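Local coordinates for Lic11098 (Leptospira interrogans serogroup Icterohaemorrhagiae serovar copenhageni, PDB 4U08), which is of unknown function, a leucine-rich repeat protein from a pathogenic spirochaete, regarded as a virulence factor, that binds calcium and zinc ions, at residues N21-N26 and L42-L47; L73-L78 and L96-L101; E129-L134 and S149-I154; G282-T287 and N305-F310; K365-L370 and K387-C392. One frame throughout, in Å; residues are numbered along the deposited sequence.

Interaction 1. Residues N21-N26 and L42-L47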
# COMPACT_ATOMS: atom_id res chain seq x y z
N ASN A 21 -31.22 7.55 27.42
CA ASN A 21 -29.98 8.02 28.02
C ASN A 21 -28.76 7.35 27.38
O ASN A 21 -27.68 7.93 27.39
CB ASN A 21 -29.96 7.78 29.54
CG ASN A 21 -30.98 8.57 30.32
OD1 ASN A 21 -30.98 9.81 30.31
ND2 ASN A 21 -31.85 7.86 31.02
N VAL A 22 -28.94 6.12 26.86
CA VAL A 22 -27.87 5.33 26.24
C VAL A 22 -27.39 6.01 24.95
O VAL A 22 -28.19 6.26 24.04
CB VAL A 22 -28.25 3.84 26.01
CG1 VAL A 22 -27.02 2.98 25.75
CG2 VAL A 22 -29.05 3.28 27.19
N ARG A 23 -26.11 6.40 24.93
CA ARG A 23 -25.46 7.06 23.79
C ARG A 23 -24.43 6.11 23.16
O ARG A 23 -24.26 6.10 21.94
CB ARG A 23 -24.81 8.38 24.19
CG ARG A 23 -25.81 9.41 24.71
CD ARG A 23 -25.65 10.76 24.06
NE ARG A 23 -26.38 10.84 22.80
CZ ARG A 23 -27.64 11.24 22.67
NH1 ARG A 23 -28.34 11.60 23.74
NH2 ARG A 23 -28.21 11.28 21.47
N ILE A 24 -23.76 5.32 24.01
CA ILE A 24 -22.77 4.33 23.59
C ILE A 24 -23.09 3.01 24.27
O ILE A 24 -23.17 2.97 25.51
CB ILE A 24 -21.30 4.78 23.88
CG1 ILE A 24 -20.93 6.11 23.17
CG2 ILE A 24 -20.31 3.66 23.53
CD1 ILE A 24 -19.70 6.84 23.77
N LEU A 25 -23.23 1.95 23.48
CA LEU A 25 -23.43 0.60 24.00
C LEU A 25 -22.30 -0.28 23.49
O LEU A 25 -22.18 -0.53 22.29
CB LEU A 25 -24.82 0.02 23.64
CG LEU A 25 -25.14 -1.38 24.19
CD1 LEU A 25 -25.28 -1.36 25.72
CD2 LEU A 25 -26.38 -1.95 23.56
N ASN A 26 -21.44 -0.70 24.42
CA ASN A 26 -20.28 -1.52 24.13
C ASN A 26 -20.50 -2.95 24.59
O ASN A 26 -20.37 -3.25 25.78
CB ASN A 26 -19.00 -0.91 24.77
CG ASN A 26 -17.69 -1.54 24.32
OD1 ASN A 26 -16.60 -1.06 24.66
ND2 ASN A 26 -17.73 -2.63 23.58
N LEU A 42 -33.48 1.83 22.17
CA LEU A 42 -32.40 2.78 22.44
C LEU A 42 -32.37 3.86 21.34
O LEU A 42 -31.46 3.89 20.52
CB LEU A 42 -31.03 2.06 22.58
CG LEU A 42 -30.95 0.82 23.48
CD1 LEU A 42 -29.59 0.19 23.40
CD2 LEU A 42 -31.28 1.14 24.94
N GLN A 43 -33.39 4.74 21.33
CA GLN A 43 -33.61 5.78 20.33
C GLN A 43 -32.51 6.83 20.22
O GLN A 43 -32.39 7.46 19.17
CB GLN A 43 -34.97 6.48 20.53
CG GLN A 43 -36.18 5.60 20.20
CD GLN A 43 -36.33 5.30 18.72
OE1 GLN A 43 -36.59 6.19 17.89
NE2 GLN A 43 -36.17 4.04 18.35
N ASN A 44 -31.73 7.06 21.30
CA ASN A 44 -30.66 8.05 21.27
C ASN A 44 -29.25 7.45 21.07
O ASN A 44 -28.27 8.18 21.09
CB ASN A 44 -30.72 8.96 22.50
CG ASN A 44 -31.97 9.80 22.54
OD1 ASN A 44 -32.41 10.38 21.54
ND2 ASN A 44 -32.57 9.90 23.71
N LEU A 45 -29.16 6.12 20.83
CA LEU A 45 -27.91 5.40 20.61
C LEU A 45 -27.16 5.98 19.42
O LEU A 45 -27.74 6.18 18.36
CB LEU A 45 -28.17 3.90 20.41
CG LEU A 45 -26.97 2.94 20.56
CD1 LEU A 45 -26.44 2.91 22.01
CD2 LEU A 45 -27.36 1.52 20.15
N GLN A 46 -25.87 6.31 19.62
CA GLN A 46 -25.01 6.90 18.59
C GLN A 46 -23.94 5.92 18.14
O GLN A 46 -23.53 5.95 16.98
CB GLN A 46 -24.36 8.19 19.10
CG GLN A 46 -25.36 9.32 19.31
CD GLN A 46 -24.66 10.62 19.59
OE1 GLN A 46 -24.47 10.99 20.75
NE2 GLN A 46 -24.24 11.32 18.54
N LEU A 47 -23.48 5.07 19.06
CA LEU A 47 -22.45 4.08 18.77
C LEU A 47 -22.81 2.74 19.39
O LEU A 47 -23.08 2.64 20.60
CB LEU A 47 -21.04 4.57 19.22
CG LEU A 47 -19.83 3.76 18.71
CD1 LEU A 47 -18.62 4.65 18.53
CD2 LEU A 47 -19.48 2.58 19.65
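L42 opens a type I turn that closes at L45, beside residues 21-26. Its isobutyl group crosses V22 and L25, CD2 lying 3.8 Å from V22 CG2 and CD1 near L25 CD2; branched aliphatic groups suit this buried side. N44 sets its carbonyl O over one face of the R23 guanidinium, with CB near NH2, while its ND2 bonds to Q20 O. L45 turns CG anti to the backbone N (chi1 -163°), so that CD1 slips between V22 CG1 and L25 CB, 3.7 Å from the latter. Q46, whose long chain carries an amide oxygen to the partly exposed edge, runs beside R23 and accepts R23 NE on OE1 at 2.8 Å. The N-H groups of Q46 and L47 both grip R23 O, and L47 O receives L25 N at 3.0 Å, nearly along its C=O axis. A parallel bridge pairs I24 with L47, setting strand 24-26 between strands 8-9 and 47-49, with A15 of helix 12-17 against V22 and L25.

Interaction 2. Residues L73-L78 and L96-L101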
# COMPACT_ATOMS: atom_id res chain seq x y z
N LEU A 73 -19.49 -4.19 13.82
CA LEU A 73 -19.95 -5.57 13.78
C LEU A 73 -18.87 -6.53 13.31
O LEU A 73 -19.17 -7.60 12.79
CB LEU A 73 -21.15 -5.66 12.84
CG LEU A 73 -22.52 -5.47 13.44
CD1 LEU A 73 -23.53 -5.27 12.36
CD2 LEU A 73 -22.90 -6.68 14.28
N SER A 74 -17.62 -6.14 13.49
CA SER A 74 -16.48 -6.91 13.04
C SER A 74 -16.29 -8.17 13.87
O SER A 74 -16.70 -8.22 15.03
CB SER A 74 -15.21 -6.06 13.08
OG SER A 74 -15.38 -4.89 12.30
N LYS A 75 -15.65 -9.17 13.27
CA LYS A 75 -15.29 -10.43 13.92
C LYS A 75 -16.50 -11.14 14.57
O LYS A 75 -16.52 -11.40 15.77
CB LYS A 75 -14.11 -10.23 14.89
CG LYS A 75 -12.85 -9.66 14.22
CD LYS A 75 -11.74 -9.36 15.22
CE LYS A 75 -11.56 -7.87 15.43
NZ LYS A 75 -10.57 -7.58 16.49
N ASN A 76 -17.52 -11.40 13.76
CA ASN A 76 -18.70 -12.17 14.15
C ASN A 76 -18.80 -13.27 13.10
O ASN A 76 -17.80 -13.56 12.43
CB ASN A 76 -19.95 -11.30 14.19
CG ASN A 76 -20.09 -10.56 15.46
OD1 ASN A 76 -20.57 -11.09 16.45
ND2 ASN A 76 -19.64 -9.32 15.47
N GLN A 77 -19.99 -13.88 12.95
CA GLN A 77 -20.21 -14.94 11.96
C GLN A 77 -21.44 -14.56 11.12
O GLN A 77 -22.19 -15.46 10.70
CB GLN A 77 -20.41 -16.29 12.68
CG GLN A 77 -19.18 -16.81 13.43
CD GLN A 77 -19.51 -17.89 14.45
OE1 GLN A 77 -20.64 -18.01 14.95
NE2 GLN A 77 -18.52 -18.68 14.82
N LEU A 78 -21.65 -13.23 10.86
CA LEU A 78 -22.82 -12.72 10.14
C LEU A 78 -22.95 -13.33 8.76
O LEU A 78 -22.02 -13.26 7.97
CB LEU A 78 -22.86 -11.19 10.06
CG LEU A 78 -22.99 -10.42 11.37
CD1 LEU A 78 -22.90 -8.94 11.10
CD2 LEU A 78 -24.31 -10.72 12.07
N LEU A 96 -17.88 -4.20 9.10
CA LEU A 96 -18.29 -5.59 9.00
C LEU A 96 -17.16 -6.52 8.65
O LEU A 96 -17.41 -7.62 8.16
CB LEU A 96 -19.40 -5.70 7.93
CG LEU A 96 -20.75 -5.08 8.30
CD1 LEU A 96 -21.52 -4.70 7.08
CD2 LEU A 96 -21.56 -6.02 9.16
N TYR A 97 -15.90 -6.09 8.91
CA TYR A 97 -14.78 -6.96 8.59
C TYR A 97 -14.80 -8.24 9.41
O TYR A 97 -15.25 -8.24 10.55
CB TYR A 97 -13.41 -6.24 8.62
CG TYR A 97 -12.94 -5.73 9.96
CD1 TYR A 97 -12.19 -6.54 10.81
CD2 TYR A 97 -13.09 -4.39 10.31
CE1 TYR A 97 -11.70 -6.06 12.02
CE2 TYR A 97 -12.58 -3.89 11.51
CZ TYR A 97 -11.90 -4.73 12.37
OH TYR A 97 -11.41 -4.25 13.57
N GLU A 98 -14.38 -9.35 8.79
CA GLU A 98 -14.34 -10.69 9.36
C GLU A 98 -15.74 -11.19 9.76
O GLU A 98 -16.12 -11.21 10.93
CB GLU A 98 -13.30 -10.85 10.49
CG GLU A 98 -12.73 -12.26 10.58
CD GLU A 98 -11.83 -12.67 9.43
OE1 GLU A 98 -10.67 -12.20 9.38
OE2 GLU A 98 -12.28 -13.47 8.58
N ASN A 99 -16.53 -11.52 8.73
CA ASN A 99 -17.86 -12.11 8.83
C ASN A 99 -17.99 -13.09 7.68
O ASN A 99 -17.01 -13.34 6.97
CB ASN A 99 -18.94 -11.03 8.84
CG ASN A 99 -19.12 -10.40 10.18
OD1 ASN A 99 -19.61 -11.04 11.11
ND2 ASN A 99 -18.71 -9.16 10.33
N GLN A 100 -19.19 -13.63 7.45
CA GLN A 100 -19.39 -14.57 6.35
C GLN A 100 -20.45 -14.07 5.36
O GLN A 100 -21.26 -14.86 4.89
CB GLN A 100 -19.72 -15.96 6.92
CG GLN A 100 -18.49 -16.71 7.40
CD GLN A 100 -18.88 -17.90 8.22
OE1 GLN A 100 -19.41 -18.90 7.71
NE2 GLN A 100 -18.70 -17.80 9.53
N LEU A 101 -20.43 -12.77 5.05
CA LEU A 101 -21.40 -12.19 4.13
C LEU A 101 -21.12 -12.62 2.70
O LEU A 101 -19.98 -12.57 2.26
CB LEU A 101 -21.47 -10.65 4.24
CG LEU A 101 -21.80 -10.06 5.62
CD1 LEU A 101 -21.60 -8.58 5.61
CD2 LEU A 101 -23.22 -10.37 6.05
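N99 carries this contact. Its CB lies 3.9 Å from L78 O, and CG stands anti to the carbonyl carbon (chi1 -81°), which carries the amide across to residues 73-78. OD1 takes the L78 N-H at 3.0 Å, in the carbonyl plane and on a lone pair. ND2 spends its hydrogens on two main-chain oxygens, both close to the amide plane: L73 O at 2.9 Å and, within its own segment, L96 O at 3.0 Å. An amide is well suited here because it offers a donor and an acceptor to buried peptide groups. This is the asparagine of the leucine-rich repeat consensus LxxLxLxxNxL, and N76 plays the same part one coil earlier, its OD1 holding L55 N and ND2 reaching L50 O. Main-chain bonds from K75 N to Y97 O and from Q100 N to L78 O also join the coils. On the leucine side, L96 CD2 fits against L73 CB and L78 CD1, at 3.7 and 3.8 Å. Elsewhere S74 packs over one face of the Y97 ring, its CB 3.5 Å from the ring centroid and almost on the normal; S74 OG is buried over the same face without a polar partner.

Interaction 3. Residues E129-L134 and S149-I154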
# COMPACT_ATOMS: atom_id res chain seq x y z
N GLU A 129 -25.76 -2.78 -7.66
CA GLU A 129 -25.46 -1.59 -8.45
C GLU A 129 -25.80 -0.32 -7.64
O GLU A 129 -25.19 0.71 -7.89
CB GLU A 129 -26.22 -1.62 -9.78
CG GLU A 129 -25.66 -2.61 -10.79
CD GLU A 129 -26.48 -2.78 -12.06
OE1 GLU A 129 -26.58 -3.93 -12.55
OE2 GLU A 129 -27.01 -1.77 -12.58
N ASP A 130 -26.74 -0.44 -6.67
CA ASP A 130 -27.22 0.62 -5.75
C ASP A 130 -26.09 1.27 -4.92
O ASP A 130 -26.28 2.31 -4.31
CB ASP A 130 -28.26 0.03 -4.80
CG ASP A 130 -29.40 -0.63 -5.56
OD1 ASP A 130 -29.19 -1.76 -6.09
OD2 ASP A 130 -30.46 0.02 -5.71
N ILE A 131 -24.90 0.66 -4.95
CA ILE A 131 -23.69 1.16 -4.29
C ILE A 131 -23.31 2.52 -4.87
O ILE A 131 -22.77 3.34 -4.15
CB ILE A 131 -22.57 0.08 -4.36
CG1 ILE A 131 -21.68 0.12 -3.12
CG2 ILE A 131 -21.76 0.09 -5.66
CD1 ILE A 131 -22.17 -0.84 -2.05
N GLU A 132 -23.69 2.79 -6.14
CA GLU A 132 -23.44 4.04 -6.85
C GLU A 132 -24.13 5.25 -6.21
O GLU A 132 -23.75 6.37 -6.50
CB GLU A 132 -23.80 3.93 -8.35
CG GLU A 132 -25.29 3.92 -8.66
CD GLU A 132 -25.68 3.72 -10.12
OE1 GLU A 132 -24.88 4.07 -11.02
OE2 GLU A 132 -26.81 3.23 -10.36
N GLN A 133 -25.13 5.02 -5.35
CA GLN A 133 -25.85 6.09 -4.66
C GLN A 133 -25.10 6.61 -3.43
O GLN A 133 -25.51 7.62 -2.86
CB GLN A 133 -27.27 5.64 -4.28
CG GLN A 133 -28.23 5.45 -5.47
CD GLN A 133 -28.51 6.69 -6.29
OE1 GLN A 133 -27.65 7.21 -7.00
NE2 GLN A 133 -29.76 7.13 -6.27
N LEU A 134 -24.02 5.91 -2.99
CA LEU A 134 -23.24 6.29 -1.80
C LEU A 134 -22.29 7.44 -2.15
O LEU A 134 -21.07 7.28 -2.23
CB LEU A 134 -22.50 5.07 -1.24
CG LEU A 134 -23.36 3.88 -0.81
CD1 LEU A 134 -22.51 2.70 -0.42
CD2 LEU A 134 -24.32 4.25 0.34
N SER A 149 -14.07 -10.01 -10.44
CA SER A 149 -14.18 -8.76 -11.16
C SER A 149 -14.90 -7.78 -10.25
O SER A 149 -15.55 -8.20 -9.29
CB SER A 149 -14.89 -8.94 -12.49
OG SER A 149 -16.18 -9.47 -12.26
N ILE A 150 -14.71 -6.50 -10.47
CA ILE A 150 -15.37 -5.48 -9.65
C ILE A 150 -16.28 -4.66 -10.58
O ILE A 150 -15.85 -4.25 -11.66
CB ILE A 150 -14.36 -4.65 -8.79
CG1 ILE A 150 -15.07 -3.62 -7.84
CG2 ILE A 150 -13.27 -3.97 -9.62
CD1 ILE A 150 -15.79 -4.24 -6.63
N LEU A 151 -17.56 -4.51 -10.19
CA LEU A 151 -18.59 -3.80 -10.96
C LEU A 151 -18.15 -2.40 -11.35
O LEU A 151 -17.47 -1.74 -10.56
CB LEU A 151 -19.95 -3.82 -10.22
CG LEU A 151 -20.24 -2.84 -9.07
CD1 LEU A 151 -21.71 -2.96 -8.64
CD2 LEU A 151 -19.34 -3.09 -7.84
N LYS A 152 -18.49 -1.96 -12.58
CA LYS A 152 -18.05 -0.64 -13.07
C LYS A 152 -18.66 0.52 -12.28
O LYS A 152 -18.09 1.61 -12.32
CB LYS A 152 -18.26 -0.49 -14.59
CG LYS A 152 -19.71 -0.53 -15.00
CD LYS A 152 -19.85 -0.47 -16.52
CE LYS A 152 -21.25 -0.72 -16.99
NZ LYS A 152 -22.23 0.06 -16.20
N GLU A 153 -19.77 0.28 -11.55
CA GLU A 153 -20.50 1.24 -10.71
C GLU A 153 -19.62 1.81 -9.61
O GLU A 153 -19.96 2.85 -9.03
CB GLU A 153 -21.75 0.60 -10.06
CG GLU A 153 -22.94 0.36 -10.99
CD GLU A 153 -22.70 -0.46 -12.25
OE1 GLU A 153 -23.18 -0.04 -13.33
OE2 GLU A 153 -21.96 -1.47 -12.19
N ILE A 154 -18.52 1.11 -9.30
CA ILE A 154 -17.53 1.55 -8.31
C ILE A 154 -16.93 2.91 -8.73
O ILE A 154 -16.69 3.76 -7.87
CB ILE A 154 -16.44 0.44 -8.09
CG1 ILE A 154 -15.83 0.56 -6.71
CG2 ILE A 154 -15.36 0.38 -9.20
CD1 ILE A 154 -16.37 -0.49 -5.81
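On the convex side of a leucine-rich repeat solenoid, two consecutive coils pass through short 3-10 turns, and here residues 129-133 of one meet L151 and E153, at the start of the next. No hydrogen bond crosses between them. E153 does most of the touching: its chain bends at chi2 (55°), laying CG 3.8 Å from E129 O and CD 3.9 Å from E129 CG, so the aliphatic parts of two glutamates cross obliquely. Their carboxylates come near, E129 OE2 to E153 OE1 being 4.3 Å, a repulsion probably eased by K152, whose NZ forms a 3.0 Å salt bridge with the syn lone pair of E153 OE1. E132 passes beside E153, with CB 4.0 Å from E153 O. Such long acidic chains suit this place, where carbon can pack while the charged ends can stay near the surface. Further in, L151 CD1 approaches E129 CA at 4.0 Å and I131 CG2 at 4.3 Å. These turns lie in the links from strand 116-118 to 139-141 and from 139-141 to 162-164, with I131 also against I108 of the preceding coil.

Interaction 4. Residues G282-T287 and N305-F310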
# COMPACT_ATOMS: atom_id res chain seq x y z
N GLY A 282 16.45 -7.93 -6.39
CA GLY A 282 15.93 -9.11 -7.07
C GLY A 282 15.55 -8.96 -8.52
O GLY A 282 14.76 -9.74 -9.04
N ASN A 283 16.12 -7.98 -9.21
CA ASN A 283 15.89 -7.81 -10.64
C ASN A 283 17.06 -8.42 -11.41
O ASN A 283 17.86 -9.15 -10.82
CB ASN A 283 15.61 -6.35 -11.00
CG ASN A 283 14.22 -5.96 -10.60
OD1 ASN A 283 13.27 -6.14 -11.35
ND2 ASN A 283 14.05 -5.51 -9.36
N GLN A 284 17.15 -8.15 -12.70
CA GLN A 284 18.17 -8.74 -13.56
C GLN A 284 18.87 -7.60 -14.29
O GLN A 284 19.12 -7.69 -15.49
CB GLN A 284 17.51 -9.74 -14.60
CG GLN A 284 16.18 -10.44 -14.21
CD GLN A 284 16.20 -11.26 -12.93
OE1 GLN A 284 15.24 -11.27 -12.13
NE2 GLN A 284 17.31 -11.96 -12.68
N LEU A 285 19.16 -6.49 -13.58
CA LEU A 285 19.80 -5.34 -14.21
C LEU A 285 21.20 -5.67 -14.63
O LEU A 285 21.95 -6.25 -13.85
CB LEU A 285 19.82 -4.08 -13.29
CG LEU A 285 18.45 -3.48 -12.90
CD1 LEU A 285 18.62 -2.43 -11.80
CD2 LEU A 285 17.72 -2.93 -14.11
N THR A 286 21.57 -5.25 -15.83
CA THR A 286 22.92 -5.44 -16.36
C THR A 286 23.66 -4.10 -16.35
O THR A 286 24.88 -4.07 -16.20
CB THR A 286 22.85 -6.11 -17.75
OG1 THR A 286 21.88 -5.44 -18.53
CG2 THR A 286 22.44 -7.59 -17.65
N THR A 287 22.92 -2.99 -16.38
CA THR A 287 23.52 -1.65 -16.35
C THR A 287 22.57 -0.61 -15.68
O THR A 287 21.38 -0.88 -15.60
CB THR A 287 23.87 -1.22 -17.81
OG1 THR A 287 24.69 -0.06 -17.76
CG2 THR A 287 22.62 -0.96 -18.68
N ASN A 305 21.30 -8.45 -5.72
CA ASN A 305 20.99 -9.60 -6.59
C ASN A 305 20.61 -9.21 -8.02
O ASN A 305 20.00 -10.00 -8.75
CB ASN A 305 19.93 -10.49 -5.95
CG ASN A 305 20.15 -11.94 -6.13
OD1 ASN A 305 21.04 -12.53 -5.52
ND2 ASN A 305 19.26 -12.58 -6.90
N ASN A 306 21.07 -8.06 -8.48
CA ASN A 306 21.00 -7.74 -9.88
C ASN A 306 22.25 -8.43 -10.52
O ASN A 306 22.95 -9.24 -9.87
CB ASN A 306 21.11 -6.24 -10.08
CG ASN A 306 19.85 -5.50 -9.94
OD1 ASN A 306 19.73 -4.57 -9.14
ND2 ASN A 306 18.86 -5.92 -10.68
N GLN A 307 22.57 -8.06 -11.74
CA GLN A 307 23.68 -8.59 -12.49
C GLN A 307 24.58 -7.45 -12.92
O GLN A 307 25.18 -7.52 -13.99
CB GLN A 307 23.14 -9.37 -13.71
CG GLN A 307 22.43 -10.69 -13.37
CD GLN A 307 21.63 -11.25 -14.53
OE1 GLN A 307 21.95 -11.06 -15.72
NE2 GLN A 307 20.58 -12.00 -14.21
N LEU A 308 24.65 -6.37 -12.11
CA LEU A 308 25.50 -5.23 -12.47
C LEU A 308 26.99 -5.57 -12.50
O LEU A 308 27.49 -6.18 -11.57
CB LEU A 308 25.28 -4.06 -11.51
CG LEU A 308 23.89 -3.44 -11.52
CD1 LEU A 308 23.72 -2.55 -10.28
CD2 LEU A 308 23.66 -2.65 -12.81
N ASN A 309 27.69 -5.16 -13.57
CA ASN A 309 29.14 -5.39 -13.68
C ASN A 309 29.83 -4.15 -13.28
O ASN A 309 30.92 -4.22 -12.71
CB ASN A 309 29.54 -5.75 -15.13
CG ASN A 309 29.31 -7.20 -15.42
OD1 ASN A 309 29.72 -8.08 -14.66
ND2 ASN A 309 28.63 -7.48 -16.52
N PHE A 310 29.19 -3.00 -13.54
CA PHE A 310 29.74 -1.69 -13.24
C PHE A 310 28.63 -0.73 -12.86
O PHE A 310 27.45 -0.97 -13.12
CB PHE A 310 30.51 -1.10 -14.45
CG PHE A 310 31.67 -1.93 -14.95
CD1 PHE A 310 32.91 -1.89 -14.32
CD2 PHE A 310 31.51 -2.77 -16.06
CE1 PHE A 310 33.96 -2.71 -14.76
CE2 PHE A 310 32.58 -3.56 -16.52
CZ PHE A 310 33.79 -3.52 -15.87
O HOH W 1 19.44 -9.75 -17.35
O HOH W 2 25.94 0.41 -14.89
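L285 and N306 lie side by side and point the same way, each with CG anti to its own carbonyl carbon (chi1 -64° and -84°). The asparagine amide therefore runs along the leucine, N306 CG 3.6 Å from L285 CB, and the tip sits beside the backbone of residues 283-285. L308 takes up the same pose further along: its CD2 comes 4.1 Å from L285 CB and 3.7 Å from T287 N, so that the isobutyl group lies against the main chain at T287. On the outer side Q307 crosses Q284 obliquely, the two amide planes 66° apart, and runs alongside T286, with OE1 4.0 Å from T286 CG2. Polar side chains suit this rim, where water links Q307 OE1 to Q284 O and T287 OG1 to F310 O. A main-chain hydrogen bond, Q307 N to L285 O, 2.8 Å long and in the carbonyl plane, joins the segments. G282 has a positive phi, which glycine accepts easily. N283, bonded through its amide to L257, L280 and L262, repeats the pattern one coil earlier: asparagine followed two places on by leucine, the NxL of the leucine-rich repeat, stacked in successive coils.

Interaction 5. Residues K365-L370 and K387-C392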
# COMPACT_ATOMS: atom_id res chain seq x y z
N LYS A 365 33.64 9.94 5.22
CA LYS A 365 33.78 10.26 6.66
C LYS A 365 32.56 9.88 7.50
O LYS A 365 32.69 9.55 8.68
CB LYS A 365 34.17 11.74 6.85
CG LYS A 365 35.47 12.16 6.15
CD LYS A 365 36.72 11.97 7.02
CE LYS A 365 37.96 12.50 6.35
NZ LYS A 365 39.13 12.46 7.26
N ASN A 366 31.38 9.87 6.88
CA ASN A 366 30.14 9.51 7.56
C ASN A 366 29.78 8.01 7.48
O ASN A 366 28.81 7.57 8.12
CB ASN A 366 28.99 10.39 7.05
CG ASN A 366 29.15 11.84 7.41
OD1 ASN A 366 28.78 12.74 6.64
ND2 ASN A 366 29.79 12.10 8.53
N LEU A 367 30.57 7.21 6.74
CA LEU A 367 30.28 5.78 6.61
C LEU A 367 30.39 5.08 7.96
O LEU A 367 31.35 5.27 8.68
CB LEU A 367 31.19 5.13 5.54
CG LEU A 367 30.68 3.85 4.88
CD1 LEU A 367 29.40 4.15 3.99
CD2 LEU A 367 31.78 3.25 4.00
N LYS A 368 29.33 4.34 8.33
CA LYS A 368 29.24 3.64 9.61
C LYS A 368 29.41 2.15 9.43
O LYS A 368 29.99 1.48 10.28
CB LYS A 368 27.89 3.95 10.30
CG LYS A 368 27.68 5.43 10.67
CD LYS A 368 26.22 5.68 11.09
CE LYS A 368 26.04 6.59 12.30
NZ LYS A 368 25.42 7.91 11.97
N LYS A 369 28.88 1.62 8.33
CA LYS A 369 28.96 0.19 8.05
C LYS A 369 29.36 -0.08 6.60
O LYS A 369 28.77 0.46 5.66
CB LYS A 369 27.62 -0.49 8.39
CG LYS A 369 27.37 -0.68 9.88
CD LYS A 369 25.90 -1.03 10.14
CE LYS A 369 25.59 -1.22 11.61
NZ LYS A 369 25.98 -2.57 12.10
N LEU A 370 30.37 -0.94 6.44
CA LEU A 370 30.89 -1.35 5.13
C LEU A 370 30.97 -2.87 5.10
O LEU A 370 31.67 -3.47 5.93
CB LEU A 370 32.23 -0.66 4.83
CG LEU A 370 32.92 -0.98 3.49
CD1 LEU A 370 32.01 -0.63 2.27
CD2 LEU A 370 34.22 -0.23 3.38
N LYS A 387 42.13 1.80 9.04
CA LYS A 387 42.81 2.97 9.63
C LYS A 387 42.40 4.29 8.92
O LYS A 387 42.42 5.35 9.54
CB LYS A 387 44.34 2.76 9.62
CG LYS A 387 44.80 1.59 10.48
CD LYS A 387 46.31 1.39 10.44
CE LYS A 387 46.75 0.14 11.18
NZ LYS A 387 48.23 0.03 11.25
N LEU A 388 42.00 4.22 7.65
CA LEU A 388 41.54 5.39 6.89
C LEU A 388 40.11 5.78 7.28
O LEU A 388 39.75 6.96 7.17
CB LEU A 388 41.60 5.16 5.38
CG LEU A 388 42.96 5.00 4.70
CD1 LEU A 388 42.76 4.63 3.24
CD2 LEU A 388 43.77 6.28 4.79
N LEU A 389 39.28 4.80 7.72
CA LEU A 389 37.90 5.05 8.12
C LEU A 389 37.71 4.57 9.54
O LEU A 389 37.05 3.55 9.73
CB LEU A 389 36.91 4.35 7.15
CG LEU A 389 36.95 4.74 5.66
CD1 LEU A 389 36.06 3.82 4.83
CD2 LEU A 389 36.54 6.19 5.44
N PRO A 390 38.33 5.22 10.56
CA PRO A 390 38.26 4.69 11.94
C PRO A 390 36.88 4.67 12.57
O PRO A 390 36.66 3.90 13.50
CB PRO A 390 39.24 5.59 12.72
CG PRO A 390 39.31 6.83 11.95
CD PRO A 390 39.17 6.44 10.51
N GLN A 391 35.94 5.48 12.07
CA GLN A 391 34.58 5.54 12.60
C GLN A 391 33.69 4.47 11.94
O GLN A 391 32.56 4.26 12.38
CB GLN A 391 33.99 6.94 12.39
CG GLN A 391 34.33 7.91 13.54
CD GLN A 391 35.78 8.36 13.55
OE1 GLN A 391 36.52 8.11 14.51
NE2 GLN A 391 36.21 9.04 12.50
N CYS A 392 34.20 3.80 10.89
CA CYS A 392 33.44 2.79 10.16
C CYS A 392 33.69 1.40 10.68
O CYS A 392 34.84 1.07 10.96
CB CYS A 392 33.75 2.88 8.66
SG CYS A 392 32.60 1.96 7.60
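The helix that ends at L388 gives way at L389 to a type I turn, closed by C392 N bonding to L389 O at 3.1 Å. This turn brings the chain back beside residues 365-370, where K368 and C392 have the nearest CA atoms, 4.3 Å apart. No hydrogen bond joins the two segments themselves; K368 and L370 bond instead to I393, the next residue, so strand 369-371 pairs with strand 393-395 just beyond the turn. C392 carries the contact. Its SG, anti to the backbone N (chi1 -166°), enters between two leucines, 3.8 Å from L367 CG and 3.8 Å from L370 CB, while its CB rests 3.4 Å from L367 O. Both leucines also hold CG anti to the backbone N. L389 adds a looser touch, CD1 lying 4.4 Å from L367 CD2. Outside the pair, L367 and L370 pack on L347 of strand 346-348. A small thiol suits a place so close to the main chain. With no hydrogen bond between the segments, the contact rests on van der Waals packing of the thiol and leucines, partly against the main chain, with the strand pairing at I393 next to it.

In the fold
Starting from the N terminus, interaction 1 closes an early loop, joining strand 24-26 to the approach of strand 47-49. Interaction 2 follows with the loops after strands 70-72 and 93-95, and interaction 3 ties convex turns of two later coils. Interaction 4 again joins loops that follow strands, 277-279 and 300-302, and lies across the chain's centre from interactions 1 to 3. Interaction 5 closes the last loop, bringing the turn after helix 379-388 back to strand 369-371 and the loop before it. All five run in series, none nested or crossed, and none touches another: the centres of interactions 1 and 5 are 63 Å apart. Each links neighbouring coils, so the curved solenoid is built from successive short-range closures.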